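Local coordinates for protein phenol hydroxylase component phL (PDB 3U52) that probably serves as the smaller helical subunit of a multicomponent phenol hydroxylase, whose larger subunit carries the diiron centre that oxygenates phenol, at residues T63-M67 with N278-L282; D75-F79 with E259-W263; D159-I163 with D223-Y227. All blocks are in the same frame, centred on the assembly; numbering follows the deposited sequence.

Contact 1 of 3, residues T63-M67 with N278-L282; sequences TAIRM and NRELL
N278 reads the backbone of R66 with its side-chain amide, and this pair of bonds is the polar anchor of the contact. The backbone N of R66 donates to N278 OD1 at 3.1 Å and almost straight, 175° at the hydrogen. In return N278 ND2 donates to R66 O at 2.9 Å along a more bent path, with R66 O tilted somewhat out of the amide plane. Asparagine suits the place because one flat group offers a donor and an acceptor side by side, matching the N-H and C=O of a single residue in an extended loop. ND2 has a second acceptor in V271 O, so the amide is also tied to the preceding helix and its rotation is fixed. Next to it the contact is closely packed and apolar. The side chain of I65 crosses that of N278 at about a right angle; its CG2, set anti to the backbone N, lies 3.6 Å from N278 OD1. The other branch ends against the helix, where CD1 of I65 meets CD1 of L281 at 3.7 Å and CD2 of L282 at 3.9 Å. A branched aliphatic residue can thus cover the amide with one arm and reach the leucines with the other. The solvent side is looser. There A64 contributes just its methyl, CB lying 3.6 Å from L281 CD1, and the exposed side chain of R66 ends apart from the helix, against T61. The contact fastens the long loop between helices 31-36 and 81-105 to the first turns of helix 276-302; F212 of helix 211-240 touches both I65 and L282, while V271 and M268 of helix 251-274 pack against I65 and L282 respectively.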
ATOM      1  N   THR D  63      14.167 -38.472   7.219  1.00 24.08           N
ATOM      2  CA  THR D  63      13.290 -39.374   6.484  1.00 22.91           C
ATOM      3  C   THR D  63      14.099 -40.411   5.700  1.00 23.59           C
ATOM      4  O   THR D  63      15.207 -40.140   5.277  1.00 22.79           O
ATOM      5  CB  THR D  63      12.323 -38.609   5.548  1.00 22.40           C
ATOM      6  OG1 THR D  63      11.408 -39.531   4.956  1.00 22.94           O
ATOM      7  CG2 THR D  63      13.039 -37.874   4.487  1.00 21.16           C
ATOM      8  N   ALA D  64      13.523 -41.591   5.532  1.00 24.63           N
ATOM      9  CA  ALA D  64      14.137 -42.661   4.715  1.00 25.90           C
ATOM     10  C   ALA D  64      13.978 -42.391   3.212  1.00 26.89           C
ATOM     11  O   ALA D  64      14.747 -42.907   2.394  1.00 27.75           O
ATOM     12  CB  ALA D  64      13.579 -44.041   5.103  1.00 25.56           C
ATOM     13  N   ILE D  65      12.972 -41.596   2.852  1.00 27.60           N
ATOM     14  CA  ILE D  65      12.798 -41.135   1.482  1.00 27.68           C
ATOM     15  C   ILE D  65      14.037 -40.389   1.029  1.00 27.59           C
ATOM     16  O   ILE D  65      14.655 -39.691   1.812  1.00 28.78           O
ATOM     17  CB  ILE D  65      11.564 -40.227   1.356  1.00 27.36           C
ATOM     18  CG1 ILE D  65      10.273 -41.023   1.629  1.00 27.55           C
ATOM     19  CG2 ILE D  65      11.499 -39.605  -0.017  1.00 27.99           C
ATOM     20  CD1 ILE D  65       9.912 -42.054   0.539  1.00 23.79           C
ATOM     21  N   ARG D  66      14.417 -40.561  -0.231  1.00 28.18           N
ATOM     22  CA  ARG D  66      15.596 -39.904  -0.800  1.00 29.05           C
ATOM     23  C   ARG D  66      15.228 -39.111  -2.044  1.00 28.53           C
ATOM     24  O   ARG D  66      14.442 -39.572  -2.866  1.00 28.05           O
ATOM     25  CB  ARG D  66      16.698 -40.940  -1.160  1.00 29.96           C
ATOM     26  CG  ARG D  66      17.319 -41.660   0.043  1.00 32.80           C
ATOM     27  CD  ARG D  66      18.127 -40.707   0.935  1.00 39.99           C
ATOM     28  NE  ARG D  66      17.903 -41.006   2.362  1.00 44.32           N
ATOM     29  CZ  ARG D  66      18.862 -41.416   3.169  1.00 44.23           C
ATOM     30  NH1 ARG D  66      20.089 -41.534   2.684  1.00 48.81           N
ATOM     31  NH2 ARG D  66      18.620 -41.676   4.440  1.00 41.94           N
ATOM     32  N   MET D  67      15.776 -37.904  -2.144  1.00 29.48           N
ATOM     33  CA  MET D  67      15.600 -37.017  -3.300  1.00 30.15           C
ATOM     34  C   MET D  67      16.913 -36.399  -3.683  1.00 31.53           C
ATOM     35  O   MET D  67      17.624 -35.842  -2.825  1.00 30.79           O
ATOM     36  CB  MET D  67      14.660 -35.872  -2.992  1.00 29.66           C
ATOM     37  CG  MET D  67      13.297 -36.331  -2.550  1.00 29.61           C
ATOM     38  SD  MET D  67      12.230 -36.948  -3.853  1.00 27.55           S
ATOM     39  CE  MET D  67      11.743 -35.397  -4.656  1.00 25.90           C
ATOM     40  N   ASN D 278      11.798 -45.144  -3.556  1.00 35.25           N
ATOM     41  CA  ASN D 278      10.890 -44.243  -2.847  1.00 34.03           C
ATOM     42  C   ASN D 278       9.526 -44.868  -2.910  1.00 34.15           C
ATOM     43  O   ASN D 278       8.897 -45.068  -1.903  1.00 34.33           O
ATOM     44  CB  ASN D 278      10.851 -42.880  -3.514  1.00 32.29           C
ATOM     45  CG  ASN D 278      11.909 -41.936  -2.996  1.00 31.91           C
ATOM     46  OD1 ASN D 278      12.747 -42.284  -2.139  1.00 26.10           O
ATOM     47  ND2 ASN D 278      11.862 -40.699  -3.493  1.00 30.31           N
ATOM     48  N   ARG D 279       9.104 -45.209  -4.119  1.00 34.13           N
ATOM     49  CA  ARG D 279       7.832 -45.881  -4.369  1.00 34.99           C
ATOM     50  C   ARG D 279       7.628 -47.191  -3.571  1.00 34.92           C
ATOM     51  O   ARG D 279       6.576 -47.396  -2.948  1.00 33.01           O
ATOM     52  CB  ARG D 279       7.756 -46.136  -5.863  1.00 35.48           C
ATOM     53  CG  ARG D 279       6.423 -45.883  -6.463  1.00 37.40           C
ATOM     54  CD  ARG D 279       6.557 -45.284  -7.859  1.00 39.69           C
ATOM     55  NE  ARG D 279       7.190 -46.175  -8.827  1.00 41.54           N
ATOM     56  CZ  ARG D 279       8.243 -45.853  -9.591  1.00 43.60           C
ATOM     57  NH1 ARG D 279       8.809 -44.645  -9.540  1.00 41.51           N
ATOM     58  NH2 ARG D 279       8.716 -46.752 -10.443  1.00 45.12           N
ATOM     59  N   GLU D 280       8.634 -48.071  -3.579  1.00 35.71           N
ATOM     60  CA  GLU D 280       8.643 -49.259  -2.687  1.00 37.15           C
ATOM     61  C   GLU D 280       8.352 -48.895  -1.222  1.00 35.76           C
ATOM     62  O   GLU D 280       7.507 -49.507  -0.576  1.00 34.98           O
ATOM     63  CB  GLU D 280      10.007 -49.999  -2.727  1.00 38.56           C
ATOM     64  CG  GLU D 280      10.308 -50.883  -3.985  1.00 45.06           C
ATOM     65  CD  GLU D 280      11.832 -51.142  -4.182  1.00 52.32           C
ATOM     66  OE1 GLU D 280      12.577 -51.292  -3.172  1.00 53.58           O
ATOM     67  OE2 GLU D 280      12.292 -51.175  -5.355  1.00 55.91           O
ATOM     68  N   LEU D 281       9.098 -47.910  -0.707  1.00 35.37           N
ATOM     69  CA  LEU D 281       8.949 -47.426   0.660  1.00 34.40           C
ATOM     70  C   LEU D 281       7.535 -46.876   0.908  1.00 32.89           C
ATOM     71  O   LEU D 281       6.898 -47.192   1.912  1.00 32.50           O
ATOM     72  CB  LEU D 281       9.984 -46.341   0.926  1.00 35.39           C
ATOM     73  CG  LEU D 281      10.804 -46.333   2.215  1.00 38.42           C
ATOM     74  CD1 LEU D 281      11.311 -44.908   2.470  1.00 38.49           C
ATOM     75  CD2 LEU D 281      10.049 -46.890   3.431  1.00 39.69           C
ATOM     76  N   LEU D 282       7.041 -46.064  -0.020  1.00 31.16           N
ATOM     77  CA  LEU D 282       5.707 -45.499   0.102  1.00 30.43           C
ATOM     78  C   LEU D 282       4.657 -46.599   0.135  1.00 30.23           C
ATOM     79  O   LEU D 282       3.718 -46.546   0.926  1.00 28.65           O
ATOM     80  CB  LEU D 282       5.423 -44.505  -1.047  1.00 30.48           C
ATOM     81  CG  LEU D 282       6.223 -43.186  -1.141  1.00 30.21           C
ATOM     82  CD1 LEU D 282       5.790 -42.378  -2.348  1.00 30.62           C
ATOM     83  CD2 LEU D 282       6.029 -42.355   0.098  1.00 32.80           C
TER

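Contact 2 of 3, residues D75-F79 with E259-W263; sequences DPRQF and ESLRW
R77 slides its guanidinium between W263 and F79: CD1 of the tryptophan lies 3.4 Å above one face, over the centre, and CD1 of the phenylalanine 3.5 Å above the opposite face. The indole plane is turned 30° from the guanidinium; chi1 of 72° sets W263 CG between the backbone N and carbonyl carbon, and the indole then lies alongside the arginine. The guanidinium edges are spent on acids. NE and NH2 grip the carboxylate of D75 side-on, the NE bond to OD1 being 3.0 Å long, nearly straight, and using the syn lone pair. From the other end NH1 reaches E259 OE2 at 2.8 Å, meeting it from above the carboxylate plane; that oxygen also forms a salt bridge with R88. D75 OD1 further accepts from the backbone N of R77, making an Asx turn within the type I turn D75-Q78, and the proline at its second position suits the bend. This turn brings P76 against helix 251-274, its CG 3.4 Å from R262 O. A leucine in place of R77 would probably leave D75 without its charged mate, cost E259 its salt bridge to the turn and take the flat cation from between W263 and F79. R262, an exposed arginine, lays its guanidinium over the backbone at P76 and R77. Farther inward, W263 meets H153 of helix 147-175 edge-to-face.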
ATOM      1  N   ASP D  75       5.118 -25.773  -4.664  1.00 28.68           N
ATOM      2  CA  ASP D  75       3.707 -25.554  -4.380  1.00 26.85           C
ATOM      3  C   ASP D  75       3.039 -25.002  -5.656  1.00 27.14           C
ATOM      4  O   ASP D  75       3.428 -23.934  -6.135  1.00 26.67           O
ATOM      5  CB  ASP D  75       3.561 -24.562  -3.220  1.00 26.63           C
ATOM      6  CG  ASP D  75       2.103 -24.370  -2.782  1.00 25.04           C
ATOM      7  OD1 ASP D  75       1.208 -24.987  -3.376  1.00 20.43           O
ATOM      8  OD2 ASP D  75       1.834 -23.595  -1.856  1.00 22.89           O
ATOM      9  N   PRO D  76       2.055 -25.742  -6.218  1.00 26.06           N
ATOM     10  CA  PRO D  76       1.246 -25.255  -7.346  1.00 25.44           C
ATOM     11  C   PRO D  76       0.477 -23.953  -7.054  1.00 25.26           C
ATOM     12  O   PRO D  76       0.243 -23.181  -7.985  1.00 26.57           O
ATOM     13  CB  PRO D  76       0.258 -26.414  -7.632  1.00 25.81           C
ATOM     14  CG  PRO D  76       0.812 -27.613  -6.903  1.00 25.98           C
ATOM     15  CD  PRO D  76       1.681 -27.097  -5.778  1.00 25.90           C
ATOM     16  N   ARG D  77       0.066 -23.722  -5.804  1.00 23.68           N
ATOM     17  CA  ARG D  77      -0.608 -22.491  -5.379  1.00 22.45           C
ATOM     18  C   ARG D  77       0.376 -21.288  -5.271  1.00 22.56           C
ATOM     19  O   ARG D  77      -0.048 -20.141  -5.199  1.00 22.71           O
ATOM     20  CB  ARG D  77      -1.300 -22.722  -4.019  1.00 21.08           C
ATOM     21  CG  ARG D  77      -2.294 -23.887  -3.949  1.00 17.11           C
ATOM     22  CD  ARG D  77      -2.516 -24.266  -2.467  1.00 18.91           C
ATOM     23  NE  ARG D  77      -1.255 -24.469  -1.737  1.00 20.81           N
ATOM     24  CZ  ARG D  77      -1.143 -24.569  -0.407  1.00 20.44           C
ATOM     25  NH1 ARG D  77      -2.215 -24.585   0.343  1.00 21.72           N
ATOM     26  NH2 ARG D  77       0.052 -24.701   0.165  1.00 22.94           N
ATOM     27  N   GLN D  78       1.682 -21.567  -5.235  1.00 23.61           N
ATOM     28  CA  GLN D  78       2.726 -20.520  -5.066  1.00 23.28           C
ATOM     29  C   GLN D  78       2.558 -19.660  -3.794  1.00 22.18           C
ATOM     30  O   GLN D  78       2.745 -18.440  -3.802  1.00 21.93           O
ATOM     31  CB  GLN D  78       2.795 -19.665  -6.321  1.00 25.02           C
ATOM     32  CG  GLN D  78       2.857 -20.533  -7.570  1.00 27.05           C
ATOM     33  CD  GLN D  78       4.236 -20.886  -7.970  1.00 35.02           C
ATOM     34  OE1 GLN D  78       4.682 -22.054  -7.789  1.00 40.67           O
ATOM     35  NE2 GLN D  78       4.952 -19.913  -8.535  1.00 31.89           N
ATOM     36  N   PHE D  79       2.198 -20.309  -2.694  1.00 20.43           N
ATOM     37  CA  PHE D  79       1.999 -19.628  -1.447  1.00 20.06           C
ATOM     38  C   PHE D  79       3.355 -19.316  -0.782  1.00 20.36           C
ATOM     39  O   PHE D  79       4.033 -20.195  -0.290  1.00 20.26           O
ATOM     40  CB  PHE D  79       1.149 -20.484  -0.496  1.00 19.91           C
ATOM     41  CG  PHE D  79      -0.337 -20.414  -0.720  1.00 20.81           C
ATOM     42  CD1 PHE D  79      -1.192 -21.125   0.131  1.00 21.11           C
ATOM     43  CD2 PHE D  79      -0.908 -19.670  -1.745  1.00 20.69           C
ATOM     44  CE1 PHE D  79      -2.594 -21.083  -0.061  1.00 24.40           C
ATOM     45  CE2 PHE D  79      -2.307 -19.638  -1.942  1.00 20.32           C
ATOM     46  CZ  PHE D  79      -3.152 -20.312  -1.094  1.00 21.53           C
ATOM     47  N   GLU D 259      -8.494 -27.218  -2.212  1.00 25.68           N
ATOM     48  CA  GLU D 259      -7.205 -26.537  -2.439  1.00 25.64           C
ATOM     49  C   GLU D 259      -6.016 -27.406  -1.993  1.00 24.07           C
ATOM     50  O   GLU D 259      -4.963 -27.366  -2.589  1.00 24.36           O
ATOM     51  CB  GLU D 259      -7.214 -25.172  -1.723  1.00 26.62           C
ATOM     52  CG  GLU D 259      -5.876 -24.414  -1.794  1.00 28.94           C
ATOM     53  CD  GLU D 259      -5.644 -23.535  -0.561  1.00 32.96           C
ATOM     54  OE1 GLU D 259      -6.208 -22.411  -0.528  1.00 29.10           O
ATOM     55  OE2 GLU D 259      -4.911 -23.984   0.380  1.00 32.21           O
ATOM     56  N   SER D 260      -6.181 -28.196  -0.939  1.00 23.21           N
ATOM     57  CA  SER D 260      -5.060 -28.917  -0.355  1.00 23.65           C
ATOM     58  C   SER D 260      -4.629 -30.094  -1.222  1.00 23.79           C
ATOM     59  O   SER D 260      -3.482 -30.499  -1.226  1.00 23.78           O
ATOM     60  CB  SER D 260      -5.426 -29.413   1.033  1.00 24.61           C
ATOM     61  OG  SER D 260      -6.257 -30.554   0.918  1.00 28.60           O
ATOM     62  N   LEU D 261      -5.568 -30.633  -1.971  1.00 23.94           N
ATOM     63  CA  LEU D 261      -5.261 -31.612  -3.004  1.00 23.89           C
ATOM     64  C   LEU D 261      -4.218 -31.108  -4.001  1.00 23.93           C
ATOM     65  O   LEU D 261      -3.395 -31.884  -4.489  1.00 25.06           O
ATOM     66  CB  LEU D 261      -6.556 -32.022  -3.686  1.00 24.25           C
ATOM     67  CG  LEU D 261      -7.420 -33.255  -3.372  1.00 26.26           C
ATOM     68  CD1 LEU D 261      -7.258 -33.873  -2.014  1.00 24.75           C
ATOM     69  CD2 LEU D 261      -8.875 -32.939  -3.681  1.00 26.14           C
ATOM     70  N   ARG D 262      -4.184 -29.807  -4.287  1.00 25.41           N
ATOM     71  CA  ARG D 262      -3.174 -29.304  -5.226  1.00 24.95           C
ATOM     72  C   ARG D 262      -1.755 -29.588  -4.753  1.00 25.57           C
ATOM     73  O   ARG D 262      -0.962 -30.175  -5.494  1.00 26.85           O
ATOM     74  CB  ARG D 262      -3.381 -27.809  -5.527  1.00 25.22           C
ATOM     75  CG  ARG D 262      -4.730 -27.536  -6.232  1.00 26.49           C
ATOM     76  CD  ARG D 262      -4.798 -26.107  -6.694  1.00 28.83           C
ATOM     77  NE  ARG D 262      -3.861 -25.841  -7.783  1.00 33.42           N
ATOM     78  CZ  ARG D 262      -3.505 -24.614  -8.158  1.00 35.40           C
ATOM     79  NH1 ARG D 262      -3.996 -23.563  -7.508  1.00 34.71           N
ATOM     80  NH2 ARG D 262      -2.652 -24.440  -9.156  1.00 35.53           N
ATOM     81  N   TRP D 263      -1.418 -29.215  -3.523  1.00 23.89           N
ATOM     82  CA  TRP D 263      -0.033 -29.345  -3.128  1.00 22.20           C
ATOM     83  C   TRP D 263       0.286 -30.762  -2.670  1.00 21.77           C
ATOM     84  O   TRP D 263       1.399 -31.202  -2.878  1.00 20.67           O
ATOM     85  CB  TRP D 263       0.345 -28.318  -2.060  1.00 22.75           C
ATOM     86  CG  TRP D 263      -0.220 -28.555  -0.672  1.00 21.66           C
ATOM     87  CD1 TRP D 263      -1.382 -28.028  -0.158  1.00 22.16           C
ATOM     88  CD2 TRP D 263       0.382 -29.306   0.406  1.00 22.77           C
ATOM     89  NE1 TRP D 263      -1.559 -28.442   1.130  1.00 21.42           N
ATOM     90  CE2 TRP D 263      -0.496 -29.219   1.512  1.00 23.14           C
ATOM     91  CE3 TRP D 263       1.569 -30.059   0.537  1.00 23.55           C
ATOM     92  CZ2 TRP D 263      -0.219 -29.857   2.753  1.00 22.59           C
ATOM     93  CZ3 TRP D 263       1.848 -30.684   1.748  1.00 21.02           C
ATOM     94  CH2 TRP D 263       0.954 -30.592   2.839  1.00 22.55           C
TER

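Contact 3 of 3, residues D159-I163 with D223-Y227; sequences DRLGI and DGMMY
The helical segments carrying R160 and D223 run nearly parallel, 22° between their directions, but their axes stay 15.8 Å apart and even the CA atoms of R160 and D223 are 10.9 Å from each other. The long side chain of R160 therefore does most of the bridging. Bent at chi2 and chi3, it brings its guanidinium to D223, which comes from the opposite direction. In a buried salt bridge, NH2 donates to D223 OD1 at 2.8 Å, with the oxygen in the guanidinium plane though the donor stands above the carboxylate plane; the modelled NH1 to OD2 separation is too short to be relied on. Arginine fits this buried place because its nitrogens can serve several partners: NE forms a salt bridge with E130 of helix 126-143 while NH2 holds D223. D223 OD1 accepts in addition from Q218. Y227 presents its ring edge to the same arginine, CE1 lying 3.5 Å from NH2, with ring and guanidinium planes steeply inclined. Its hydroxyl is bonded to E130, whose carboxylate thus ties tyrosine to arginine. The aliphatic side chain of I163 packs on the hydroxyl end of Y227, CD1 lying 3.7 Å from OH. Y227, about 4 Å from a bound xenon, lines its pocket with D232 and Y257, inside a helical bundle of the kind found in the methane, phenol and alkene hydroxylase family.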
ATOM      1  N   ASP D 159      -3.874 -24.029   9.342  1.00 19.51           N
ATOM      2  CA  ASP D 159      -5.236 -24.280   8.818  1.00 19.26           C
ATOM      3  C   ASP D 159      -5.975 -25.301   9.693  1.00 20.22           C
ATOM      4  O   ASP D 159      -7.144 -25.135   9.967  1.00 19.65           O
ATOM      5  CB  ASP D 159      -5.141 -24.886   7.431  1.00 19.27           C
ATOM      6  CG  ASP D 159      -4.595 -23.912   6.381  1.00 20.35           C
ATOM      7  OD1 ASP D 159      -4.616 -22.689   6.625  1.00 19.93           O
ATOM      8  OD2 ASP D 159      -4.132 -24.386   5.313  1.00 20.46           O
ATOM      9  N   ARG D 160      -5.277 -26.358  10.131  1.00 21.41           N
ATOM     10  CA  ARG D 160      -5.923 -27.418  10.952  1.00 21.38           C
ATOM     11  C   ARG D 160      -6.375 -26.863  12.284  1.00 21.27           C
ATOM     12  O   ARG D 160      -7.445 -27.226  12.759  1.00 22.12           O
ATOM     13  CB  ARG D 160      -5.026 -28.675  11.175  1.00 21.81           C
ATOM     14  CG  ARG D 160      -4.360 -29.258   9.962  1.00 24.12           C
ATOM     15  CD  ARG D 160      -5.337 -29.504   8.787  1.00 27.63           C
ATOM     16  NE  ARG D 160      -6.233 -30.636   9.006  1.00 31.63           N
ATOM     17  CZ  ARG D 160      -5.995 -31.889   8.620  1.00 32.18           C
ATOM     18  NH1 ARG D 160      -4.885 -32.201   7.945  1.00 29.90           N
ATOM     19  NH2 ARG D 160      -6.887 -32.832   8.906  1.00 33.05           N
ATOM     20  N   LEU D 161      -5.574 -25.999  12.888  1.00 21.42           N
ATOM     21  CA  LEU D 161      -5.965 -25.321  14.113  1.00 21.92           C
ATOM     22  C   LEU D 161      -7.188 -24.413  13.875  1.00 21.46           C
ATOM     23  O   LEU D 161      -8.107 -24.440  14.665  1.00 20.71           O
ATOM     24  CB  LEU D 161      -4.819 -24.478  14.632  1.00 22.06           C
ATOM     25  CG  LEU D 161      -5.160 -23.612  15.830  1.00 26.70           C
ATOM     26  CD1 LEU D 161      -5.494 -24.557  17.036  1.00 26.21           C
ATOM     27  CD2 LEU D 161      -4.036 -22.595  16.145  1.00 26.65           C
ATOM     28  N   GLY D 162      -7.171 -23.626  12.797  1.00 19.84           N
ATOM     29  CA  GLY D 162      -8.345 -22.840  12.349  1.00 20.05           C
ATOM     30  C   GLY D 162      -9.585 -23.698  12.146  1.00 20.12           C
ATOM     31  O   GLY D 162     -10.645 -23.362  12.628  1.00 19.91           O
ATOM     32  N   ILE D 163      -9.454 -24.828  11.457  1.00 20.54           N
ATOM     33  CA  ILE D 163     -10.602 -25.738  11.288  1.00 21.10           C
ATOM     34  C   ILE D 163     -11.148 -26.286  12.633  1.00 20.82           C
ATOM     35  O   ILE D 163     -12.355 -26.322  12.872  1.00 21.54           O
ATOM     36  CB  ILE D 163     -10.271 -26.869  10.303  1.00 22.49           C
ATOM     37  CG1 ILE D 163     -10.180 -26.289   8.890  1.00 22.37           C
ATOM     38  CG2 ILE D 163     -11.345 -27.970  10.339  1.00 20.60           C
ATOM     39  CD1 ILE D 163      -9.420 -27.148   7.982  1.00 23.33           C
ATOM     40  N   ASP D 223      -6.637 -37.777   5.934  1.00 26.85           N
ATOM     41  CA  ASP D 223      -7.405 -36.664   5.364  1.00 27.44           C
ATOM     42  C   ASP D 223      -8.106 -37.059   4.070  1.00 26.82           C
ATOM     43  O   ASP D 223      -9.216 -36.612   3.823  1.00 26.54           O
ATOM     44  CB  ASP D 223      -6.491 -35.449   5.116  1.00 28.16           C
ATOM     45  CG  ASP D 223      -5.973 -34.810   6.426  1.00 33.02           C
ATOM     46  OD1 ASP D 223      -6.318 -35.260   7.559  1.00 37.45           O
ATOM     47  OD2 ASP D 223      -5.170 -33.844   6.334  1.00 36.70           O
ATOM     48  N   GLY D 224      -7.463 -37.885   3.249  1.00 26.35           N
ATOM     49  CA  GLY D 224      -8.001 -38.235   1.954  1.00 27.02           C
ATOM     50  C   GLY D 224      -9.178 -39.193   1.981  1.00 27.55           C
ATOM     51  O   GLY D 224      -9.816 -39.446   0.944  1.00 28.57           O
ATOM     52  N   MET D 225      -9.465 -39.745   3.154  1.00 27.42           N
ATOM     53  CA  MET D 225     -10.657 -40.556   3.353  1.00 28.01           C
ATOM     54  C   MET D 225     -11.597 -39.802   4.260  1.00 27.62           C
ATOM     55  O   MET D 225     -12.802 -39.758   3.991  1.00 28.01           O
ATOM     56  CB  MET D 225     -10.284 -41.905   4.005  1.00 29.09           C
ATOM     57  CG  MET D 225     -10.096 -43.058   3.011  1.00 32.82           C
ATOM     58  SD  MET D 225      -9.847 -44.632   3.881  1.00 42.74           S
ATOM     59  CE  MET D 225      -8.111 -44.493   4.321  1.00 36.21           C
ATOM     60  N   MET D 226     -11.053 -39.188   5.322  1.00 26.83           N
ATOM     61  CA  MET D 226     -11.882 -38.465   6.302  1.00 27.22           C
ATOM     62  C   MET D 226     -12.692 -37.282   5.750  1.00 26.26           C
ATOM     63  O   MET D 226     -13.888 -37.147   6.040  1.00 24.69           O
ATOM     64  CB  MET D 226     -11.036 -37.967   7.469  1.00 27.19           C
ATOM     65  CG  MET D 226     -11.838 -37.190   8.494  1.00 30.30           C
ATOM     66  SD  MET D 226     -10.860 -36.888   9.957  1.00 36.86           S
ATOM     67  CE  MET D 226      -9.728 -35.642   9.282  1.00 31.62           C
ATOM     68  N   TYR D 227     -12.011 -36.392   5.034  1.00 25.89           N
ATOM     69  CA  TYR D 227     -12.664 -35.205   4.510  1.00 27.00           C
ATOM     70  C   TYR D 227     -13.818 -35.544   3.561  1.00 26.54           C
ATOM     71  O   TYR D 227     -14.892 -35.022   3.745  1.00 27.25           O
ATOM     72  CB  TYR D 227     -11.628 -34.226   3.915  1.00 27.25           C
ATOM     73  CG  TYR D 227     -11.138 -33.305   4.989  1.00 27.63           C
ATOM     74  CD1 TYR D 227     -10.207 -33.732   5.911  1.00 26.01           C
ATOM     75  CD2 TYR D 227     -11.694 -32.017   5.135  1.00 31.04           C
ATOM     76  CE1 TYR D 227      -9.780 -32.907   6.931  1.00 30.25           C
ATOM     77  CE2 TYR D 227     -11.283 -31.167   6.157  1.00 30.04           C
ATOM     78  CZ  TYR D 227     -10.336 -31.627   7.044  1.00 30.64           C
ATOM     79  OH  TYR D 227      -9.918 -30.801   8.036  1.00 34.94           O
TER

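How the contacts relate
Contact 3 lies deepest, all its touching residues buried and its centre about 5 Å from that of the chain; contacts 1 and 2 are both partly buried, contact 1, about 21 Å from the chain centre, being the most peripheral. Along the chain they nest, 3 inside 2 inside 1. Contacts 1 and 2 both pin the long loop before helix 81-105, to the successive helices 276-302 and 251-274, whereas contact 3 joins two helices. Their chemistry follows: an amide paired with loop backbone at the periphery, an arginine of a turn stacked between two aromatic rings and paired with acids midway, and ion pairs within the bundle. R88 links the last two, bridging to E259 of contact 2 and D159 of contact 3.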